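Local structure of naphthalene dioxygenase large subunit (Rhodococcus sp., 2B1X) at residues F48-H51 against E52-P56; R64-E68 against D69-V73; R91-Q94 against V95-E99. The protein is the large subunit of a Rieske-type non-heme iron oxygenase, pairing a Rieske [2Fe-2S] domain with a catalytic domain that holds a mononuclear iron. One frame throughout, in Å; residues are numbered along the deposited sequence.

Interaction 1. Residues F48-H51 against E52-P56; sequences FLAH and ESEIP
His51 and Glu54 grip each other twice where strand 47-51 gives way to the 3-10 turn 52-54. The amide of His51 donates to Glu54 OE2, with 2.9 Å from His51 N to that oxygen and an N-H...O angle of 163°; the carboxylate receives it on its anti lone pair, away from OE1. In return Glu54 N donates to His51 O over 3.0 Å, coming from above the carbonyl plane. Glutamate suits the place because CG lies beside its own backbone N (chi1 -57°) and the chain then runs extended back over the His51 carbonyl, leaving OE1 for a salt bridge with Arg64. The imidazole is held by Ser53: Ser53 N donates to His51 ND1 over 3.1 Å, tilted 23° from the ring plane, and Ser53 OG lies 2.9 Å from the same ND1 in a hydrogen bond that either could donate. Histidine fits here because one ring nitrogen meets both groups, which fixes the ring's rotation; Ser53 OG also bonds to Val190 N. Packing across the turn is limited to a few contacts: Ala50 CB rests 3.5 Å from Glu54 OE2, its small methyl leaving room for the carboxylate. The Ile55 side chain touches Ile155 and Asp60. A classic beta bulge places Leu49 and Ala50 both opposite Ile155 of strand 154-158, while His51 packs on Leu188 and Val190 of strand 188-199 and Leu341 of strand 333-343.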
ATOM      1  N   PHE A  48     -11.411  -2.642  26.520  1.00 11.02           N
ATOM      2  CA  PHE A  48     -12.836  -2.711  26.260  1.00 11.59           C
ATOM      3  C   PHE A  48     -13.090  -3.471  24.935  1.00 12.15           C
ATOM      4  O   PHE A  48     -12.415  -3.229  23.911  1.00 11.23           O
ATOM      5  CB  PHE A  48     -13.440  -1.299  26.189  1.00 11.63           C
ATOM      6  CG  PHE A  48     -14.887  -1.289  25.763  1.00 12.27           C
ATOM      7  CD1 PHE A  48     -15.898  -1.595  26.661  1.00 11.52           C
ATOM      8  CD2 PHE A  48     -15.224  -0.998  24.446  1.00 13.17           C
ATOM      9  CE1 PHE A  48     -17.249  -1.613  26.253  1.00 12.13           C
ATOM     10  CE2 PHE A  48     -16.535  -1.028  24.016  1.00 12.42           C
ATOM     11  CZ  PHE A  48     -17.573  -1.312  24.926  1.00 12.92           C
ATOM     12  N   LEU A  49     -14.072  -4.374  24.967  1.00 12.09           N
ATOM     13  CA  LEU A  49     -14.419  -5.202  23.809  1.00 12.87           C
ATOM     14  C   LEU A  49     -15.810  -4.900  23.237  1.00 13.22           C
ATOM     15  O   LEU A  49     -15.985  -4.755  22.025  1.00 13.89           O
ATOM     16  CB  LEU A  49     -14.421  -6.665  24.225  1.00 12.58           C
ATOM     17  CG  LEU A  49     -13.080  -7.177  24.791  1.00 13.96           C
ATOM     18  CD1 LEU A  49     -13.203  -8.575  25.343  1.00 12.08           C
ATOM     19  CD2 LEU A  49     -12.038  -7.128  23.709  1.00 12.47           C
ATOM     20  N   ALA A  50     -16.807  -4.868  24.109  1.00 13.02           N
ATOM     21  CA  ALA A  50     -18.186  -4.769  23.646  1.00 13.37           C
ATOM     22  C   ALA A  50     -19.078  -4.310  24.758  1.00 13.26           C
ATOM     23  O   ALA A  50     -18.705  -4.402  25.941  1.00 13.54           O
ATOM     24  CB  ALA A  50     -18.660  -6.137  23.103  1.00 12.72           C
ATOM     25  N   HIS A  51     -20.257  -3.806  24.391  1.00 13.39           N
ATOM     26  CA  HIS A  51     -21.302  -3.562  25.388  1.00 13.59           C
ATOM     27  C   HIS A  51     -22.244  -4.759  25.389  1.00 13.89           C
ATOM     28  O   HIS A  51     -22.525  -5.336  24.329  1.00 13.12           O
ATOM     29  CB  HIS A  51     -22.064  -2.257  25.093  1.00 13.45           C
ATOM     30  CG  HIS A  51     -22.881  -1.743  26.248  1.00 14.02           C
ATOM     31  ND1 HIS A  51     -24.187  -2.138  26.471  1.00 15.13           N
ATOM     32  CD2 HIS A  51     -22.590  -0.844  27.223  1.00 12.64           C
ATOM     33  CE1 HIS A  51     -24.657  -1.523  27.542  1.00 15.69           C
ATOM     34  NE2 HIS A  51     -23.711  -0.726  28.011  1.00 16.37           N
ATOM     35  N   GLU A  52     -22.719  -5.144  26.579  1.00 14.71           N
ATOM     36  CA  GLU A  52     -23.650  -6.257  26.714  1.00 15.65           C
ATOM     37  C   GLU A  52     -24.922  -6.112  25.878  1.00 15.45           C
ATOM     38  O   GLU A  52     -25.504  -7.113  25.431  1.00 14.70           O
ATOM     39  CB  GLU A  52     -24.020  -6.447  28.179  1.00 16.43           C
ATOM     40  CG  GLU A  52     -22.954  -7.185  28.961  1.00 20.66           C
ATOM     41  CD  GLU A  52     -23.420  -7.571  30.356  1.00 27.74           C
ATOM     42  OE1 GLU A  52     -22.695  -7.250  31.331  1.00 29.98           O
ATOM     43  OE2 GLU A  52     -24.513  -8.180  30.483  1.00 32.15           O
ATOM     44  N   SER A  53     -25.382  -4.873  25.690  1.00 15.24           N
ATOM     45  CA  SER A  53     -26.574  -4.622  24.857  1.00 15.12           C
ATOM     46  C   SER A  53     -26.375  -4.895  23.357  1.00 15.74           C
ATOM     47  O   SER A  53     -27.357  -4.857  22.607  1.00 15.74           O
ATOM     48  CB  SER A  53     -27.109  -3.192  25.039  1.00 15.01           C
ATOM     49  OG  SER A  53     -26.204  -2.272  24.457  1.00 14.78           O
ATOM     50  N   GLU A  54     -25.130  -5.134  22.928  1.00 15.43           N
ATOM     51  CA  GLU A  54     -24.832  -5.562  21.545  1.00 15.94           C
ATOM     52  C   GLU A  54     -25.109  -7.054  21.308  1.00 15.84           C
ATOM     53  O   GLU A  54     -25.319  -7.501  20.171  1.00 15.66           O
ATOM     54  CB  GLU A  54     -23.369  -5.274  21.180  1.00 16.58           C
ATOM     55  CG  GLU A  54     -22.891  -3.821  21.306  1.00 16.86           C
ATOM     56  CD  GLU A  54     -21.508  -3.655  20.710  1.00 17.89           C
ATOM     57  OE1 GLU A  54     -21.414  -3.508  19.465  1.00 15.10           O
ATOM     58  OE2 GLU A  54     -20.503  -3.685  21.475  1.00 19.00           O
ATOM     59  N   ILE A  55     -25.074  -7.834  22.387  1.00 15.92           N
ATOM     60  CA  ILE A  55     -25.283  -9.273  22.319  1.00 15.47           C
ATOM     61  C   ILE A  55     -26.368  -9.674  23.317  1.00 16.03           C
ATOM     62  O   ILE A  55     -26.122 -10.425  24.268  1.00 15.90           O
ATOM     63  CB  ILE A  55     -23.950 -10.011  22.548  1.00 15.86           C
ATOM     64  CG1 ILE A  55     -23.250  -9.506  23.821  1.00 15.76           C
ATOM     65  CG2 ILE A  55     -23.038  -9.754  21.329  1.00 14.99           C
ATOM     66  CD1 ILE A  55     -22.091 -10.355  24.322  1.00 16.61           C
ATOM     67  N   PRO A  56     -27.574  -9.154  23.124  1.00 16.45           N
ATOM     68  CA  PRO A  56     -28.642  -9.326  24.126  1.00 16.73           C
ATOM     69  C   PRO A  56     -29.271 -10.716  24.152  1.00 17.60           C
ATOM     70  O   PRO A  56     -29.741 -11.123  25.212  1.00 18.18           O
ATOM     71  CB  PRO A  56     -29.692  -8.283  23.723  1.00 16.61           C
ATOM     72  CG  PRO A  56     -29.504  -8.058  22.268  1.00 16.55           C
ATOM     73  CD  PRO A  56     -28.016  -8.357  21.959  1.00 16.17           C
TER

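Interaction 2. Residues R64-E68 against D69-V73; sequences RYISE and DQFIV
Tyr65 and Gln70 pair across a beta hairpin of the Rieske domain, in which strands 60-66 and 69-75 are joined by a type II' turn from Ile66 to Asp69. Backbone bonds set the ladder. Arg64 and Phe71 form a hydrogen-bonded antiparallel pair, Phe71 N to Arg64 O being 2.8 Å, and Ile66 and Asp69 form the next such pair at the turn. Between them Tyr65 and Gln70 make a non-hydrogen-bonded pair, where Tyr65 CA lies 3.2 Å from Asp69 O in a CA-H...O contact. Apolar contact falls on the face of Ile66 and Phe71: Ile66 CG1 reaches Phe71 CE1 at 4.4 Å, and both side chains also touch Met145. Asp69 shares that face; its carboxylate accepts the backbone N-H groups of Phe387 and Ala388 of the second subunit, for which a short acidic side chain is well suited. On the other face Tyr65 and Gln70 lie side by side, ring and amide planes 62° apart. Gln70 CG stands anti to its backbone N (chi1 -164°) and the chain extends along the ring, CG 3.8 Å from Tyr65 CE2. Gln70 OE1 accepts from Asn86, and Tyr65 OH also bonds to Asp127 of the small subunit. The amide completes the pairing with Gln70 NE2 donating to Tyr65 OH over 3.0 Å, the hydroxyl oxygen lying in the amide plane.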
ATOM      1  N   ARG A  64     -14.310  -8.807  18.096  1.00 11.05           N
ATOM      2  CA  ARG A  64     -13.599  -7.653  18.637  1.00 11.40           C
ATOM      3  C   ARG A  64     -12.142  -7.981  18.918  1.00 11.87           C
ATOM      4  O   ARG A  64     -11.737  -9.143  18.723  1.00 13.22           O
ATOM      5  CB  ARG A  64     -14.344  -7.102  19.855  1.00 10.43           C
ATOM      6  CG  ARG A  64     -15.764  -6.675  19.509  1.00 11.90           C
ATOM      7  CD  ARG A  64     -15.838  -5.341  18.704  1.00 13.24           C
ATOM      8  NE  ARG A  64     -17.145  -5.116  18.104  1.00 11.40           N
ATOM      9  CZ  ARG A  64     -18.218  -4.641  18.751  1.00 13.45           C
ATOM     10  NH1 ARG A  64     -18.167  -4.324  20.054  1.00  8.57           N
ATOM     11  NH2 ARG A  64     -19.356  -4.485  18.098  1.00 11.65           N
ATOM     12  N   TYR A  65     -11.347  -7.000  19.360  1.00 11.54           N
ATOM     13  CA  TYR A  65      -9.882  -7.166  19.349  1.00 12.53           C
ATOM     14  C   TYR A  65      -9.146  -6.784  20.618  1.00 12.41           C
ATOM     15  O   TYR A  65      -9.579  -5.877  21.349  1.00 13.97           O
ATOM     16  CB  TYR A  65      -9.263  -6.303  18.228  1.00 12.82           C
ATOM     17  CG  TYR A  65      -9.752  -6.675  16.893  1.00 13.07           C
ATOM     18  CD1 TYR A  65     -10.983  -6.254  16.429  1.00 14.04           C
ATOM     19  CD2 TYR A  65      -8.986  -7.529  16.087  1.00 15.32           C
ATOM     20  CE1 TYR A  65     -11.454  -6.649  15.152  1.00 14.90           C
ATOM     21  CE2 TYR A  65      -9.416  -7.883  14.835  1.00 16.31           C
ATOM     22  CZ  TYR A  65     -10.658  -7.454  14.375  1.00 16.95           C
ATOM     23  OH  TYR A  65     -11.077  -7.884  13.130  1.00 22.18           O
ATOM     24  N   ILE A  66      -8.023  -7.444  20.847  1.00 12.22           N
ATOM     25  CA  ILE A  66      -6.930  -6.843  21.595  1.00 12.72           C
ATOM     26  C   ILE A  66      -5.764  -6.839  20.658  1.00 12.96           C
ATOM     27  O   ILE A  66      -5.209  -7.899  20.325  1.00 13.72           O
ATOM     28  CB  ILE A  66      -6.633  -7.570  22.943  1.00 12.35           C
ATOM     29  CG1 ILE A  66      -7.923  -7.608  23.807  1.00 10.59           C
ATOM     30  CG2 ILE A  66      -5.507  -6.866  23.667  1.00 13.06           C
ATOM     31  CD1 ILE A  66      -7.816  -8.317  25.172  1.00 12.10           C
ATOM     32  N   SER A  67      -5.417  -5.636  20.192  1.00 13.16           N
ATOM     33  CA  SER A  67      -4.454  -5.457  19.119  1.00 13.02           C
ATOM     34  C   SER A  67      -4.788  -6.381  17.940  1.00 12.14           C
ATOM     35  O   SER A  67      -5.904  -6.367  17.490  1.00 11.62           O
ATOM     36  CB  SER A  67      -3.007  -5.588  19.623  1.00 12.59           C
ATOM     37  OG  SER A  67      -2.801  -4.634  20.675  1.00 15.13           O
ATOM     38  N   GLU A  68      -3.835  -7.163  17.444  1.00 12.06           N
ATOM     39  CA  GLU A  68      -4.079  -8.034  16.309  1.00 12.55           C
ATOM     40  C   GLU A  68      -4.887  -9.279  16.723  1.00 13.54           C
ATOM     41  O   GLU A  68      -5.322 -10.060  15.855  1.00 15.88           O
ATOM     42  CB  GLU A  68      -2.731  -8.491  15.667  1.00 13.10           C
ATOM     43  CG  GLU A  68      -1.906  -7.406  14.957  1.00 10.48           C
ATOM     44  CD  GLU A  68      -1.107  -6.531  15.906  1.00 11.72           C
ATOM     45  OE1 GLU A  68      -0.933  -6.878  17.086  1.00 11.63           O
ATOM     46  OE2 GLU A  68      -0.645  -5.461  15.470  1.00 12.51           O
ATOM     47  N   ASP A  69      -5.047  -9.542  18.022  1.00 13.68           N
ATOM     48  CA  ASP A  69      -5.807 -10.742  18.403  1.00 13.54           C
ATOM     49  C   ASP A  69      -7.301 -10.527  18.266  1.00 13.59           C
ATOM     50  O   ASP A  69      -7.851  -9.527  18.755  1.00 12.63           O
ATOM     51  CB  ASP A  69      -5.507 -11.215  19.807  1.00 13.57           C
ATOM     52  CG  ASP A  69      -4.203 -11.961  19.880  1.00 14.58           C
ATOM     53  OD1 ASP A  69      -4.095 -13.050  19.255  1.00 13.36           O
ATOM     54  OD2 ASP A  69      -3.235 -11.499  20.521  1.00 17.37           O
ATOM     55  N   GLN A  70      -7.946 -11.513  17.643  1.00 13.43           N
ATOM     56  CA  GLN A  70      -9.337 -11.436  17.322  1.00 13.62           C
ATOM     57  C   GLN A  70     -10.138 -12.397  18.195  1.00 13.41           C
ATOM     58  O   GLN A  70      -9.801 -13.578  18.275  1.00 13.31           O
ATOM     59  CB  GLN A  70      -9.510 -11.752  15.836  1.00 14.08           C
ATOM     60  CG  GLN A  70     -10.856 -11.334  15.285  1.00 16.49           C
ATOM     61  CD  GLN A  70     -11.033 -11.789  13.845  1.00 17.74           C
ATOM     62  OE1 GLN A  70     -11.081 -12.958  13.605  1.00 17.87           O
ATOM     63  NE2 GLN A  70     -11.142 -10.857  12.905  1.00 21.67           N
ATOM     64  N   PHE A  71     -11.199 -11.877  18.834  1.00 12.38           N
ATOM     65  CA  PHE A  71     -12.006 -12.632  19.781  1.00 12.63           C
ATOM     66  C   PHE A  71     -13.463 -12.607  19.412  1.00 12.82           C
ATOM     67  O   PHE A  71     -13.985 -11.559  19.030  1.00 13.79           O
ATOM     68  CB  PHE A  71     -11.830 -12.095  21.216  1.00 11.80           C
ATOM     69  CG  PHE A  71     -10.476 -12.348  21.775  1.00 13.55           C
ATOM     70  CD1 PHE A  71      -9.436 -11.427  21.568  1.00 12.35           C
ATOM     71  CD2 PHE A  71     -10.211 -13.540  22.466  1.00 13.68           C
ATOM     72  CE1 PHE A  71      -8.139 -11.684  22.068  1.00 12.14           C
ATOM     73  CE2 PHE A  71      -8.921 -13.809  22.971  1.00 14.58           C
ATOM     74  CZ  PHE A  71      -7.882 -12.886  22.752  1.00 14.14           C
ATOM     75  N   ILE A  72     -14.125 -13.762  19.506  1.00 12.62           N
ATOM     76  CA  ILE A  72     -15.592 -13.789  19.471  1.00 12.45           C
ATOM     77  C   ILE A  72     -16.114 -13.457  20.874  1.00 13.00           C
ATOM     78  O   ILE A  72     -15.743 -14.112  21.863  1.00 12.96           O
ATOM     79  CB  ILE A  72     -16.103 -15.208  19.054  1.00 12.48           C
ATOM     80  CG1 ILE A  72     -15.654 -15.559  17.637  1.00 12.60           C
ATOM     81  CG2 ILE A  72     -17.594 -15.294  19.138  1.00 11.26           C
ATOM     82  CD1 ILE A  72     -15.679 -17.083  17.401  1.00 12.33           C
ATOM     83  N   VAL A  73     -16.974 -12.442  20.959  1.00 12.59           N
ATOM     84  CA  VAL A  73     -17.560 -12.087  22.230  1.00 12.22           C
ATOM     85  C   VAL A  73     -19.033 -12.404  22.083  1.00 12.48           C
ATOM     86  O   VAL A  73     -19.690 -11.818  21.250  1.00 12.00           O
ATOM     87  CB  VAL A  73     -17.301 -10.581  22.582  1.00 12.52           C
ATOM     88  CG1 VAL A  73     -18.004 -10.193  23.917  1.00 11.51           C
ATOM     89  CG2 VAL A  73     -15.805 -10.329  22.665  1.00  9.95           C
TER
HETATM   90  O   HOH W   1      -2.965  -9.113  20.853  1.00 26.02           O

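Interaction 3. Residues R91-Q94 against V95-E99; sequences RGMQ and VCRAE. With FES (Fe2/s2 (inorganic) cluster), chain H.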
ATOM      1  N   ARG A  91      -5.933 -26.035  12.844  1.00 11.87           N
ATOM      2  CA  ARG A  91      -4.939 -25.293  12.052  1.00 11.81           C
ATOM      3  C   ARG A  91      -5.118 -23.772  12.117  1.00 12.15           C
ATOM      4  O   ARG A  91      -4.611 -23.060  11.246  1.00 12.82           O
ATOM      5  CB  ARG A  91      -4.924 -25.782  10.580  1.00 12.39           C
ATOM      6  CG  ARG A  91      -3.560 -25.639   9.845  1.00 11.78           C
ATOM      7  CD  ARG A  91      -2.513 -26.632  10.346  1.00 10.61           C
ATOM      8  NE  ARG A  91      -2.785 -27.925   9.735  1.00 11.13           N
ATOM      9  CZ  ARG A  91      -3.144 -29.021  10.391  1.00 13.04           C
ATOM     10  NH1 ARG A  91      -3.198 -29.011  11.719  1.00 10.50           N
ATOM     11  NH2 ARG A  91      -3.401 -30.152   9.702  1.00 11.74           N
ATOM     12  N   GLY A  92      -5.891 -23.271  13.087  1.00 11.86           N
ATOM     13  CA  GLY A  92      -5.956 -21.826  13.342  1.00 11.48           C
ATOM     14  C   GLY A  92      -6.887 -20.987  12.464  1.00 11.57           C
ATOM     15  O   GLY A  92      -6.780 -19.750  12.475  1.00  9.56           O
ATOM     16  N   MET A  93      -7.768 -21.630  11.679  1.00 11.45           N
ATOM     17  CA  MET A  93      -8.689 -20.832  10.851  1.00 12.57           C
ATOM     18  C   MET A  93      -9.699 -20.046  11.691  1.00 12.31           C
ATOM     19  O   MET A  93     -10.066 -20.498  12.771  1.00 12.16           O
ATOM     20  CB  MET A  93      -9.438 -21.673   9.799  1.00 12.54           C
ATOM     21  CG  MET A  93      -9.872 -20.686   8.649  1.00 16.86           C
ATOM     22  SD  MET A  93     -10.769 -21.382   7.361  1.00 29.74           S
ATOM     23  CE  MET A  93     -11.741 -19.946   6.919  1.00 24.94           C
ATOM     24  N   GLN A  94     -10.115 -18.865  11.221  1.00 12.37           N
ATOM     25  CA  GLN A  94     -11.246 -18.149  11.840  1.00 12.66           C
ATOM     26  C   GLN A  94     -12.480 -19.034  11.762  1.00 13.47           C
ATOM     27  O   GLN A  94     -12.800 -19.551  10.676  1.00 14.08           O
ATOM     28  CB  GLN A  94     -11.558 -16.857  11.124  1.00 12.86           C
ATOM     29  CG  GLN A  94     -10.502 -15.792  11.254  1.00 13.30           C
ATOM     30  CD  GLN A  94     -10.773 -14.675  10.292  1.00 17.35           C
ATOM     31  OE1 GLN A  94     -10.655 -14.862   9.073  1.00 18.02           O
ATOM     32  NE2 GLN A  94     -11.165 -13.523  10.821  1.00 15.65           N
ATOM     33  N   VAL A  95     -13.144 -19.249  12.902  1.00 13.87           N
ATOM     34  CA  VAL A  95     -14.380 -20.041  12.924  1.00 14.51           C
ATOM     35  C   VAL A  95     -15.589 -19.114  12.766  1.00 16.00           C
ATOM     36  O   VAL A  95     -16.747 -19.549  12.712  1.00 16.52           O
ATOM     37  CB  VAL A  95     -14.489 -20.914  14.197  1.00 14.18           C
ATOM     38  CG1 VAL A  95     -13.325 -21.940  14.202  1.00 11.52           C
ATOM     39  CG2 VAL A  95     -14.485 -20.068  15.485  1.00 11.96           C
ATOM     40  N   CYS A  96     -15.316 -17.821  12.714  1.00 16.97           N
ATOM     41  CA  CYS A  96     -16.354 -16.853  12.393  1.00 18.81           C
ATOM     42  C   CYS A  96     -15.715 -15.736  11.581  1.00 17.49           C
ATOM     43  O   CYS A  96     -14.818 -15.069  12.078  1.00 18.01           O
ATOM     44  CB  CYS A  96     -16.969 -16.336  13.694  1.00 19.51           C
ATOM     45  SG  CYS A  96     -18.137 -15.051  13.373  1.00 32.04           S
ATOM     46  N   ARG A  97     -16.112 -15.580  10.315  1.00 16.89           N
ATOM     47  CA  ARG A  97     -15.564 -14.519   9.467  1.00 16.80           C
ATOM     48  C   ARG A  97     -16.522 -13.319   9.268  1.00 17.02           C
ATOM     49  O   ARG A  97     -16.177 -12.368   8.520  1.00 16.96           O
ATOM     50  CB  ARG A  97     -15.073 -15.062   8.116  1.00 16.59           C
ATOM     51  CG  ARG A  97     -13.694 -15.708   8.098  1.00 14.89           C
ATOM     52  CD  ARG A  97     -13.446 -16.657   6.856  1.00 15.28           C
ATOM     53  NE  ARG A  97     -14.580 -17.574   6.646  1.00 14.16           N
ATOM     54  CZ  ARG A  97     -15.237 -17.806   5.498  1.00 14.56           C
ATOM     55  NH1 ARG A  97     -14.896 -17.247   4.319  1.00 13.24           N
ATOM     56  NH2 ARG A  97     -16.304 -18.596   5.548  1.00 14.21           N
ATOM     57  N   ALA A  98     -17.667 -13.327   9.973  1.00 16.16           N
ATOM     58  CA  ALA A  98     -18.580 -12.177  10.025  1.00 15.67           C
ATOM     59  C   ALA A  98     -18.186 -11.240  11.187  1.00 16.03           C
ATOM     60  O   ALA A  98     -17.469 -11.660  12.081  1.00 17.84           O
ATOM     61  CB  ALA A  98     -20.019 -12.649  10.187  1.00 14.44           C
ATOM     62  N   GLU A  99     -18.655  -9.998  11.179  1.00 15.02           N
ATOM     63  CA  GLU A  99     -18.309  -9.035  12.226  1.00 15.01           C
ATOM     64  C   GLU A  99     -19.273  -9.145  13.415  1.00 14.53           C
ATOM     65  O   GLU A  99     -18.970  -8.730  14.518  1.00 14.64           O
ATOM     66  CB  GLU A  99     -18.310  -7.604  11.660  1.00 14.49           C
ATOM     67  CG  GLU A  99     -17.205  -7.391  10.631  1.00 15.15           C
ATOM     68  CD  GLU A  99     -17.247  -6.037   9.917  1.00 15.01           C
ATOM     69  OE1 GLU A  99     -17.516  -5.013  10.572  1.00 17.73           O
ATOM     70  OE2 GLU A  99     -16.945  -5.999   8.701  1.00 14.92           O
TER
HETATM   71 FE1  FES H 501      -8.848 -27.823  10.576  1.00 20.90          FE
HETATM   72 FE2  FES H 501     -10.359 -25.802  11.682  1.00 20.79          FE
HETATM   73  S1  FES H 501     -10.989 -27.887  11.251  1.00 22.34           S
HETATM   74  S2  FES H 501      -8.294 -25.682  10.822  1.00 20.74           S
HETATM   75  O   HOH W   2     -15.049 -18.846   8.990  1.00 34.10           O
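Gln94 and Arg97 meet without any direct hydrogen bond: water 2 spans them, donating to Gln94 O at 2.9 Å and accepting from Arg97 NE at 2.7 Å, in the plane of the guanidinium at its edge. The two side chains cross at about a right angle, so that Gln94 OE1 comes 3.3 Å from the aliphatic Arg97 CG, while the amide oxygen bonds to Ser378 of the second subunit. A chi1 of -156° swings Met93 CG to the far side from its amide nitrogen, and the extended chain carries CE to 3.7 Å from Arg97 CD; the unbranched thioether crosses the aliphatic part of Arg97 obliquely. All this belongs to the irregular loop between strands 81-85 and 100-102 of the Rieske domain, which carries residues of the [2Fe-2S] cluster pocket. Arg91 is one of them: its backbone N lies 3.1 Å from cluster sulfur S2, and its guanidinium makes salt bridges to Asp208 and Glu421 of the second subunit. The Val95 side chain packs on Cys88, Ile72 and Phe106, whereas Arg97 NH1 reaches Glu374 of the second subunit.

How the interactions relate
The three contacts run in series through the Rieske domain. Interactions 1 and 2, with centres 13 Å apart, are joined by Arg64: NH2 of its guanidinium is 2.7 Å from Glu54 OE1, and its NH1 is 3.0 Å from Leu49 O, probably hydrogen-bonded. Interactions 2 and 3 are closer, 11 Å between centres; Gln70 OE1 probably accepts from Gln94 NE2 at 2.8 Å, and Ile72 CD1 packs 3.7 Å from Val95 CG2. Interactions 1 and 3 do not touch, their nearest atoms being about 8 Å apart. Interaction 3 reaches the cluster, whereas the Gln70 side chain is about 13 Å from it; both 2 and 3 meet the second subunit.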